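Local coordinates for protein-glutamine gamma-glutamyltransferase 2 (Pagrus major, PDB 1G0D), which acts as a calcium-dependent transglutaminase, probably joining protein-bound glutamine to primary amines such as lysine side chains and so cross-linking proteins, at residues A[7-13]-A[42-48]; A[18-23]-A[32-38]; A[62-68]-A[202-207]; A[130-134]-A[185-189]. All blocks are in the same frame, centred on the assembly; numbering follows the deposited sequence.

Overall arrangement
Interactions 1 and 2 lie wholly within the N-terminal β-sandwich domain, whereas interactions 3 and 4 join that domain to helices of the catalytic domain. Interaction 1, partly buried and farthest from the chain's centre, is mainly backbone pairing at a sheet edge. Interaction 2 is nested in the loop closed by interaction 1 and touches it through Gly13 and Asn18; there, side chains seal a helix end. Interactions 2 and 4, buried and with centres about 12 Å apart, share one sheet, in which strand 33-35 runs beside strand 121-133. Interaction 4 relies on aromatic and apolar packing. Interaction 3, about 6 Å from it at the nearest atoms, is more exposed and pairs an arginine-serine hydrogen bond with apolar packing.

Interaction 1: residues A[7-13]-A[42-48]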
# COMPACT_ATOMS: atom_id res chain seq x y z
N LEU A 7 29.74 28.12 -31.10
CA LEU A 7 28.57 28.95 -30.96
C LEU A 7 27.72 28.74 -29.71
O LEU A 7 27.25 29.70 -29.14
CB LEU A 7 27.72 28.83 -32.21
CG LEU A 7 27.60 27.41 -32.77
CD1 LEU A 7 26.91 26.58 -31.79
CD2 LEU A 7 26.75 27.36 -33.98
N ILE A 8 27.55 27.50 -29.25
CA ILE A 8 26.71 27.23 -28.08
C ILE A 8 27.27 27.74 -26.76
O ILE A 8 28.32 27.31 -26.32
CB ILE A 8 26.41 25.73 -27.91
CG1 ILE A 8 26.27 25.07 -29.29
CG2 ILE A 8 25.15 25.55 -27.12
CD1 ILE A 8 25.76 23.66 -29.30
N VAL A 9 26.56 28.65 -26.12
CA VAL A 9 27.07 29.17 -24.89
C VAL A 9 26.46 28.45 -23.69
O VAL A 9 27.12 28.28 -22.66
CB VAL A 9 26.79 30.67 -24.78
CG1 VAL A 9 27.24 31.13 -23.45
CG2 VAL A 9 27.54 31.43 -25.89
N ASP A 10 25.21 28.03 -23.81
CA ASP A 10 24.57 27.25 -22.75
C ASP A 10 23.23 26.72 -23.17
O ASP A 10 22.47 27.40 -23.83
CB ASP A 10 24.45 28.03 -21.42
CG ASP A 10 23.49 29.19 -21.48
OD1 ASP A 10 22.26 28.97 -21.39
OD2 ASP A 10 23.97 30.34 -21.59
N VAL A 11 22.98 25.45 -22.87
CA VAL A 11 21.73 24.85 -23.19
C VAL A 11 20.79 25.15 -22.00
O VAL A 11 21.25 25.20 -20.85
CB VAL A 11 21.91 23.36 -23.39
CG1 VAL A 11 20.59 22.74 -23.71
CG2 VAL A 11 22.87 23.12 -24.54
N ASN A 12 19.52 25.41 -22.28
CA ASN A 12 18.53 25.74 -21.26
C ASN A 12 17.35 24.81 -21.37
O ASN A 12 16.65 24.86 -22.38
CB ASN A 12 18.05 27.15 -21.47
CG ASN A 12 17.48 27.74 -20.22
OD1 ASN A 12 16.86 27.05 -19.39
ND2 ASN A 12 17.69 29.05 -20.06
N GLY A 13 17.14 23.99 -20.33
CA GLY A 13 16.07 23.00 -20.33
C GLY A 13 14.70 23.54 -20.01
O GLY A 13 13.71 22.85 -20.12
N ILE A 42 13.44 23.15 -25.07
CA ILE A 42 14.64 23.65 -24.42
C ILE A 42 15.27 24.61 -25.40
O ILE A 42 14.88 24.62 -26.56
CB ILE A 42 15.60 22.45 -24.09
CG1 ILE A 42 16.12 21.80 -25.38
CG2 ILE A 42 14.83 21.36 -23.25
CD1 ILE A 42 17.41 20.99 -25.21
N THR A 43 16.23 25.41 -24.97
CA THR A 43 16.87 26.35 -25.89
C THR A 43 18.39 26.25 -25.91
O THR A 43 19.00 25.89 -24.92
CB THR A 43 16.56 27.79 -25.54
OG1 THR A 43 16.59 27.94 -24.11
CG2 THR A 43 15.21 28.18 -26.08
N LEU A 44 18.97 26.59 -27.04
CA LEU A 44 20.41 26.60 -27.22
C LEU A 44 20.74 28.08 -27.31
O LEU A 44 20.39 28.70 -28.32
CB LEU A 44 20.80 26.05 -28.57
CG LEU A 44 21.06 24.62 -28.93
CD1 LEU A 44 22.14 24.58 -29.98
CD2 LEU A 44 21.46 23.87 -27.71
N GLN A 45 21.37 28.66 -26.29
CA GLN A 45 21.76 30.08 -26.40
C GLN A 45 23.06 30.12 -27.18
O GLN A 45 24.07 29.59 -26.75
CB GLN A 45 21.98 30.72 -25.04
CG GLN A 45 21.57 32.17 -25.06
CD GLN A 45 22.64 33.09 -24.48
OE1 GLN A 45 22.78 33.19 -23.25
NE2 GLN A 45 23.40 33.79 -25.35
N CYS A 46 23.03 30.74 -28.35
CA CYS A 46 24.20 30.84 -29.21
C CYS A 46 24.93 32.19 -29.16
O CYS A 46 24.38 33.23 -28.76
CB CYS A 46 23.80 30.49 -30.64
SG CYS A 46 23.19 28.80 -30.81
N SER A 47 26.20 32.16 -29.55
CA SER A 47 27.04 33.34 -29.54
C SER A 47 26.92 34.00 -30.89
O SER A 47 27.12 35.21 -31.02
CB SER A 47 28.50 32.96 -29.23
OG SER A 47 29.03 32.14 -30.24
N ASP A 48 26.62 33.21 -31.91
CA ASP A 48 26.41 33.79 -33.22
C ASP A 48 25.50 33.01 -34.15
O ASP A 48 24.29 33.19 -34.08
CB ASP A 48 27.75 34.21 -33.89
CG ASP A 48 28.52 33.06 -34.53
OD1 ASP A 48 28.98 33.23 -35.69
OD2 ASP A 48 28.68 32.00 -33.88
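Leu7 opens the pairing with its carbonyl: Leu7 O accepts Ser47 N at 2.7 Å and lies 3.3 Å from Cys46 CA in a CA-H...O contact. Ile8 faces Cys46 as a non-hydrogen-bonded pair, and Ile8 CD1 reaches Leu44 CD1 at 3.8 Å. The chain then bulges. Val9 and Asp10 both stand opposite Gln45, with Val9 N bound to Gln45 O (2.7 Å) and Gln45 N to Asp10 O (3.0 Å), which makes a classic β bulge and shifts the register by one. Here strand 8-12 forms the edge of a four-stranded antiparallel sheet, one layer of the N-terminal Ig-like sandwich; Ile8 and Val11 turn inward onto Ala125 of the facing sheet, while Asp10 and Asn12 lie on the other face. Val11 CG2 packs on Leu44 CD2 at 3.5 Å. Asn12 and Thr43 exchange two backbone hydrogen bonds, Asn12 N to Thr43 O and Thr43 N to Asn12 O, each 2.7 Å. At Gly13, the CA rests 3.6 Å from Ile42 CG2.

Interaction 2: residues A[18-23]-A[32-38]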
# COMPACT_ATOMS: atom_id res chain seq x y z
N ASN A 18 8.67 23.45 -18.50
CA ASN A 18 8.40 22.09 -18.96
C ASN A 18 7.82 21.29 -17.81
O ASN A 18 6.83 20.57 -17.99
CB ASN A 18 9.69 21.44 -19.45
CG ASN A 18 10.12 21.95 -20.84
OD1 ASN A 18 9.30 22.10 -21.73
ND2 ASN A 18 11.40 22.21 -21.02
N ASN A 19 8.42 21.44 -16.63
CA ASN A 19 7.98 20.73 -15.44
C ASN A 19 6.57 21.07 -15.03
O ASN A 19 5.88 20.23 -14.46
CB ASN A 19 8.93 21.00 -14.28
CG ASN A 19 10.26 20.28 -14.44
OD1 ASN A 19 10.60 19.82 -15.53
ND2 ASN A 19 11.02 20.18 -13.34
N LEU A 20 6.14 22.31 -15.32
CA LEU A 20 4.78 22.73 -14.98
C LEU A 20 3.84 22.00 -15.92
O LEU A 20 2.82 21.46 -15.49
CB LEU A 20 4.59 24.24 -15.15
CG LEU A 20 3.77 25.04 -14.09
CD1 LEU A 20 2.89 26.06 -14.80
CD2 LEU A 20 2.92 24.14 -13.17
N ALA A 21 4.22 21.96 -17.19
CA ALA A 21 3.42 21.32 -18.21
C ALA A 21 3.35 19.80 -18.09
O ALA A 21 2.41 19.15 -18.54
CB ALA A 21 3.96 21.71 -19.58
N HIS A 22 4.37 19.21 -17.49
CA HIS A 22 4.38 17.79 -17.37
C HIS A 22 3.95 17.28 -16.00
O HIS A 22 4.06 16.09 -15.70
CB HIS A 22 5.77 17.26 -17.73
CG HIS A 22 6.11 17.45 -19.18
ND1 HIS A 22 6.09 16.41 -20.09
CD2 HIS A 22 6.51 18.54 -19.88
CE1 HIS A 22 6.44 16.85 -21.28
NE2 HIS A 22 6.71 18.14 -21.18
N ARG A 23 3.44 18.17 -15.15
CA ARG A 23 2.99 17.76 -13.82
C ARG A 23 4.10 17.06 -13.05
O ARG A 23 3.86 16.01 -12.41
CB ARG A 23 1.80 16.81 -13.93
CG ARG A 23 0.87 17.15 -15.07
CD ARG A 23 -0.27 16.18 -15.17
NE ARG A 23 -1.47 16.76 -15.78
CZ ARG A 23 -1.72 16.80 -17.10
NH1 ARG A 23 -0.85 16.31 -17.99
NH2 ARG A 23 -2.87 17.29 -17.52
N LEU A 32 15.10 19.38 -15.21
CA LEU A 32 14.08 18.95 -16.15
C LEU A 32 13.58 17.54 -15.90
O LEU A 32 14.32 16.59 -16.07
CB LEU A 32 14.61 19.06 -17.59
CG LEU A 32 13.68 18.72 -18.76
CD1 LEU A 32 12.51 19.68 -18.86
CD2 LEU A 32 14.48 18.78 -20.04
N ILE A 33 12.33 17.42 -15.46
CA ILE A 33 11.68 16.13 -15.22
C ILE A 33 10.42 16.14 -16.10
O ILE A 33 9.45 16.87 -15.86
CB ILE A 33 11.30 15.97 -13.77
CG1 ILE A 33 12.51 16.28 -12.89
CG2 ILE A 33 10.76 14.58 -13.57
CD1 ILE A 33 12.20 16.48 -11.45
N VAL A 34 10.45 15.28 -17.10
CA VAL A 34 9.44 15.20 -18.14
C VAL A 34 8.60 13.90 -18.16
O VAL A 34 9.03 12.92 -17.59
CB VAL A 34 10.28 15.44 -19.42
CG1 VAL A 34 10.07 14.35 -20.48
CG2 VAL A 34 10.09 16.87 -19.89
N ARG A 35 7.42 13.88 -18.77
CA ARG A 35 6.61 12.63 -18.88
C ARG A 35 6.57 12.24 -20.38
O ARG A 35 6.64 13.11 -21.24
CB ARG A 35 5.19 12.84 -18.34
CG ARG A 35 5.19 13.33 -16.90
CD ARG A 35 3.86 13.14 -16.20
NE ARG A 35 3.93 13.53 -14.79
CZ ARG A 35 3.95 12.70 -13.74
NH1 ARG A 35 3.94 11.38 -13.89
NH2 ARG A 35 3.95 13.20 -12.51
N ARG A 36 6.49 10.94 -20.70
CA ARG A 36 6.52 10.47 -22.10
C ARG A 36 5.32 10.71 -22.99
O ARG A 36 4.21 10.81 -22.53
CB ARG A 36 6.85 8.97 -22.14
CG ARG A 36 5.74 8.08 -21.75
CD ARG A 36 6.25 6.69 -21.31
NE ARG A 36 5.15 5.71 -21.22
CZ ARG A 36 5.31 4.38 -21.24
NH1 ARG A 36 6.52 3.86 -21.33
NH2 ARG A 36 4.26 3.58 -21.23
N GLY A 37 5.57 10.79 -24.29
CA GLY A 37 4.49 11.01 -25.23
C GLY A 37 4.05 12.45 -25.33
O GLY A 37 3.16 12.77 -26.12
N GLN A 38 4.68 13.32 -24.54
CA GLN A 38 4.38 14.76 -24.47
C GLN A 38 5.67 15.54 -24.79
O GLN A 38 6.71 15.32 -24.18
CB GLN A 38 3.88 15.09 -23.07
CG GLN A 38 3.39 16.49 -22.87
CD GLN A 38 2.92 16.76 -21.45
OE1 GLN A 38 2.34 15.88 -20.82
NE2 GLN A 38 3.19 17.97 -20.94
O HOH W 1 1.41 14.88 -18.53
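A Schellman motif ends helix 15-21 here, with Arg23 at positive phi as its C' residue, and strand 33-35 and the turn after it close around the helix terminus. His22, the first residue to leave helical geometry, is the most deeply engaged. Its ring is sandwiched: Val34 CG2 lies 3.8 Å from the ring centroid and almost on the normal, a CH-pi contact, while Gln38 NE2 covers the opposite face. Gln38 can return to the helix because a type II turn from Arg35 to Gln38, with Gly37 at positive phi, reverses the chain. With chi1 and chi2 both t, the side chain reaches out and brings Gln38 NE2 to Ala21 O at 2.8 Å, satisfying a carbonyl at the helix end. Arg35 takes up the next two: Arg35 NE donates to His22 O at 2.7 Å and Arg35 NH2 to Arg23 O at 2.8 Å, both acceptors lying at the edge of the guanidinium. One turn earlier, Asn19 OD1 accepts Ile33 N at 3.0 Å, and Asn19 ND2 donates to the carbonyls of Asp28 and Arg31 in the intervening loop. Arg23 itself makes a cation-pi contact with Trp137. A water bridges the side chains of Arg23 and Gln38, 2.7 Å from Arg23 NH1 and 2.7 Å from Gln38 OE1.

Interaction 3: residues A[62-68]-A[202-207]; sequences LGKRDEV and SEMDIE
The tight connection of a β-hairpin, residues 62-68, abuts one side of the short helix 202-208. Leu62 N bonds to Val68 O at 2.7 Å across the hairpin, Glu67 and Val68 both face Leu62 in a classic β bulge, and Gly63 (phi/psi 99/145) and Asp66 (54/34) take positive phi. The helix is regular, with Ile206 N bound to Ser202 O at 2.9 Å; the nearest CA pair across the contact, Glu67 to Glu203, is 4.6 Å apart. Ser202 (chi1 p) begins the approach: Ser202 OG accepts Arg65 NH1 at 2.6 Å, although Arg65 (chi1 m, chi2 t, chi3 m) is poorly ordered. That guanidinium also pairs by charge with Glu67 (chi1 m), Arg65 NH1 to Glu67 OE1 being 2.9 Å, while Glu67 OE2 accepts Arg65 N at 2.7 Å. Glu203 (chi1 t, chi2 t) lays its aliphatic part against the loop, with Glu203 CB 3.7 Å from Glu67 CB. Ile206 (chi1 m, chi2 t) is the main apolar contact: Ile206 CD1 lies 3.3 Å from Gly63 CA, where a CB would clash, and Ile206 CG2 is 3.4 Å from Leu62 CD1. Glu207 CG ends the row, 3.7 Å from Val68 CG2. The hairpin of strands 55-62 and 68-72 thus docks its N-terminal β-sandwich on the catalytic domain, with Val104 touching both Leu62 and Ile206 and Lys64 salt-bridged to Asp193 at the end of helix 184-193.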
# COMPACT_ATOMS: atom_id res chain seq x y z
N LEU A 62 21.13 6.62 -22.37
CA LEU A 62 20.48 6.01 -21.21
C LEU A 62 21.41 4.96 -20.60
O LEU A 62 22.07 4.20 -21.32
CB LEU A 62 19.16 5.33 -21.66
CG LEU A 62 17.78 5.81 -21.17
CD1 LEU A 62 16.80 4.68 -21.32
CD2 LEU A 62 17.83 6.26 -19.72
N GLY A 63 21.48 4.90 -19.27
CA GLY A 63 22.32 3.89 -18.65
C GLY A 63 23.64 4.44 -18.23
O GLY A 63 24.20 5.30 -18.93
N LYS A 64 24.14 3.92 -17.11
CA LYS A 64 25.43 4.35 -16.51
C LYS A 64 26.61 4.04 -17.40
O LYS A 64 27.69 4.55 -17.17
CB LYS A 64 25.66 3.69 -15.15
CG LYS A 64 25.13 4.50 -13.94
CD LYS A 64 23.58 4.73 -14.02
CE LYS A 64 22.76 3.99 -12.93
NZ LYS A 64 21.43 3.52 -13.47
N ARG A 65 26.38 3.22 -18.41
CA ARG A 65 27.42 2.85 -19.35
C ARG A 65 26.86 2.90 -20.75
O ARG A 65 27.22 2.09 -21.59
CB ARG A 65 27.90 1.43 -19.06
CG ARG A 65 28.89 1.35 -17.93
CD ARG A 65 29.17 -0.09 -17.55
NE ARG A 65 27.98 -0.73 -17.00
CZ ARG A 65 27.05 -1.35 -17.73
NH1 ARG A 65 26.01 -1.90 -17.12
NH2 ARG A 65 27.15 -1.42 -19.06
N ASP A 66 25.97 3.84 -21.01
CA ASP A 66 25.36 3.96 -22.33
C ASP A 66 24.73 2.67 -22.82
O ASP A 66 24.74 2.37 -24.00
CB ASP A 66 26.38 4.42 -23.34
CG ASP A 66 26.51 5.91 -23.36
OD1 ASP A 66 26.57 6.51 -22.26
OD2 ASP A 66 26.54 6.47 -24.48
N GLU A 67 24.17 1.90 -21.89
CA GLU A 67 23.51 0.67 -22.24
C GLU A 67 22.56 0.96 -23.44
O GLU A 67 22.31 0.09 -24.29
CB GLU A 67 22.72 0.16 -21.01
CG GLU A 67 23.56 -0.54 -19.94
CD GLU A 67 23.95 0.37 -18.78
OE1 GLU A 67 23.79 -0.02 -17.60
OE2 GLU A 67 24.43 1.49 -19.03
N VAL A 68 22.02 2.16 -23.52
CA VAL A 68 21.15 2.47 -24.65
C VAL A 68 21.35 3.90 -25.20
O VAL A 68 21.45 4.87 -24.46
CB VAL A 68 19.66 2.20 -24.28
CG1 VAL A 68 18.75 2.65 -25.39
CG2 VAL A 68 19.48 0.69 -24.07
N SER A 202 22.12 -5.12 -17.32
CA SER A 202 21.73 -3.71 -17.26
C SER A 202 21.00 -3.14 -18.47
O SER A 202 19.98 -2.42 -18.32
CB SER A 202 22.97 -2.88 -17.03
OG SER A 202 23.93 -3.26 -17.99
N GLU A 203 21.55 -3.41 -19.66
CA GLU A 203 21.00 -2.96 -20.94
C GLU A 203 19.63 -3.55 -21.28
O GLU A 203 18.72 -2.83 -21.69
CB GLU A 203 21.99 -3.29 -22.05
CG GLU A 203 21.56 -2.75 -23.38
CD GLU A 203 22.23 -3.45 -24.50
OE1 GLU A 203 22.61 -2.78 -25.48
OE2 GLU A 203 22.37 -4.69 -24.40
N MET A 204 19.49 -4.86 -21.15
CA MET A 204 18.21 -5.47 -21.40
C MET A 204 17.19 -4.91 -20.41
O MET A 204 16.07 -4.59 -20.79
CB MET A 204 18.32 -6.98 -21.24
CG MET A 204 17.16 -7.81 -21.74
SD MET A 204 17.46 -9.59 -21.36
CE MET A 204 15.79 -10.25 -21.50
N ASP A 205 17.57 -4.77 -19.15
CA ASP A 205 16.67 -4.22 -18.14
C ASP A 205 16.24 -2.81 -18.54
O ASP A 205 15.07 -2.46 -18.40
CB ASP A 205 17.36 -4.15 -16.78
CG ASP A 205 16.56 -3.34 -15.76
OD1 ASP A 205 15.41 -3.74 -15.44
OD2 ASP A 205 17.07 -2.30 -15.27
N ILE A 206 17.17 -1.98 -19.02
CA ILE A 206 16.79 -0.63 -19.41
C ILE A 206 15.79 -0.67 -20.56
O ILE A 206 14.79 0.07 -20.60
CB ILE A 206 18.04 0.22 -19.82
CG1 ILE A 206 18.79 0.64 -18.56
CG2 ILE A 206 17.64 1.50 -20.54
CD1 ILE A 206 20.06 1.44 -18.82
N GLU A 207 16.03 -1.57 -21.49
CA GLU A 207 15.15 -1.68 -22.62
C GLU A 207 13.74 -2.10 -22.21
O GLU A 207 12.78 -1.83 -22.92
CB GLU A 207 15.77 -2.64 -23.63
CG GLU A 207 17.22 -2.24 -23.99
CD GLU A 207 17.79 -3.00 -25.17
OE1 GLU A 207 17.85 -4.25 -25.11
OE2 GLU A 207 18.20 -2.34 -26.15

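Interaction 4: residues A[130-134]-A[185-189]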
# COMPACT_ATOMS: atom_id res chain seq x y z
N PHE A 130 17.95 14.70 -18.00
CA PHE A 130 16.57 14.86 -17.60
C PHE A 130 16.00 13.48 -17.25
O PHE A 130 16.60 12.45 -17.58
CB PHE A 130 15.76 15.58 -18.72
CG PHE A 130 15.65 14.80 -20.02
CD1 PHE A 130 14.67 13.80 -20.19
CD2 PHE A 130 16.54 15.05 -21.07
CE1 PHE A 130 14.59 13.07 -21.36
CE2 PHE A 130 16.45 14.31 -22.24
CZ PHE A 130 15.48 13.32 -22.39
N HIS A 131 14.86 13.46 -16.56
CA HIS A 131 14.23 12.21 -16.19
C HIS A 131 12.92 12.04 -16.92
O HIS A 131 12.22 13.00 -17.18
CB HIS A 131 13.98 12.20 -14.70
CG HIS A 131 15.20 11.96 -13.89
ND1 HIS A 131 15.97 12.99 -13.40
CD2 HIS A 131 15.76 10.82 -13.43
CE1 HIS A 131 16.95 12.49 -12.67
NE2 HIS A 131 16.84 11.18 -12.67
N MET A 132 12.58 10.80 -17.22
CA MET A 132 11.35 10.52 -17.94
C MET A 132 10.47 9.55 -17.15
O MET A 132 10.92 8.47 -16.75
CB MET A 132 11.69 9.92 -19.30
CG MET A 132 10.47 9.50 -20.08
SD MET A 132 9.83 10.85 -21.09
CE MET A 132 11.08 10.98 -22.34
N LEU A 133 9.22 9.94 -16.93
CA LEU A 133 8.22 9.16 -16.19
C LEU A 133 7.07 8.67 -17.11
O LEU A 133 6.99 9.02 -18.28
CB LEU A 133 7.62 10.03 -15.07
CG LEU A 133 8.41 10.53 -13.86
CD1 LEU A 133 9.84 10.06 -13.86
CD2 LEU A 133 8.32 11.98 -13.85
N PHE A 134 6.16 7.88 -16.55
CA PHE A 134 5.01 7.36 -17.29
C PHE A 134 4.04 8.54 -17.45
O PHE A 134 4.03 9.46 -16.64
CB PHE A 134 4.36 6.22 -16.47
CG PHE A 134 5.08 4.90 -16.60
CD1 PHE A 134 5.86 4.41 -15.55
CD2 PHE A 134 5.02 4.17 -17.77
CE1 PHE A 134 6.58 3.22 -15.69
CE2 PHE A 134 5.74 2.97 -17.92
CZ PHE A 134 6.51 2.50 -16.89
N MET A 185 12.14 10.63 -6.13
CA MET A 185 12.10 10.18 -7.50
C MET A 185 13.43 9.49 -7.81
O MET A 185 13.47 8.45 -8.45
CB MET A 185 11.91 11.37 -8.45
CG MET A 185 12.03 10.99 -9.92
SD MET A 185 12.27 12.37 -11.03
CE MET A 185 13.98 12.85 -10.59
N ASP A 186 14.51 10.08 -7.36
CA ASP A 186 15.82 9.52 -7.62
C ASP A 186 15.99 8.14 -7.01
O ASP A 186 16.66 7.27 -7.61
CB ASP A 186 16.86 10.45 -7.07
CG ASP A 186 16.76 11.79 -7.67
OD1 ASP A 186 17.63 12.07 -8.51
OD2 ASP A 186 15.83 12.56 -7.31
N ILE A 187 15.42 7.95 -5.81
CA ILE A 187 15.48 6.66 -5.12
C ILE A 187 14.59 5.63 -5.83
O ILE A 187 14.87 4.43 -5.82
CB ILE A 187 14.98 6.74 -3.67
CG1 ILE A 187 15.85 7.67 -2.83
CG2 ILE A 187 15.04 5.38 -3.06
CD1 ILE A 187 15.19 8.21 -1.58
N CYS A 188 13.50 6.09 -6.44
CA CYS A 188 12.63 5.18 -7.14
C CYS A 188 13.42 4.53 -8.26
O CYS A 188 13.36 3.32 -8.38
CB CYS A 188 11.40 5.91 -7.67
SG CYS A 188 10.21 6.29 -6.39
N PHE A 189 14.17 5.30 -9.06
CA PHE A 189 15.01 4.74 -10.15
C PHE A 189 16.16 3.92 -9.59
O PHE A 189 16.72 3.09 -10.29
CB PHE A 189 15.59 5.84 -11.06
CG PHE A 189 14.60 6.41 -12.04
CD1 PHE A 189 14.15 7.73 -11.91
CD2 PHE A 189 14.03 5.61 -13.02
CE1 PHE A 189 13.13 8.22 -12.73
CE2 PHE A 189 13.02 6.10 -13.85
CZ PHE A 189 12.56 7.41 -13.70
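Two side chains one helical turn apart, Met185 and Phe189, meet the strand. Met185 runs t, t and then p at chi3, a bend that places Met185 CE over one face of the His131 ring, 3.5 Å from the centroid and 14° off the normal; Met185 SD lies 4.5 Å from that centroid, adding a Met-aromatic contact to the CH-pi one. His131 (chi1 m) also adjoins Phe189, likewise m at chi1: their planes differ by 23° but are slid apart, with centroids 5.6 Å from each other and little overlap. The edge of the Phe189 ring points at the strand, Phe189 CZ being 3.6 Å from Met132 O and 3.8 Å from Leu133 CD1. The segment axes cross at 72°, 10.9 Å apart. Helix 184-193 lies between the β-sandwich, where Ile33 of the adjacent strand also touches Met185, and helix 272-286, which starts at the catalytic Cys272 and packs on Met185 and Cys188 through Cys285.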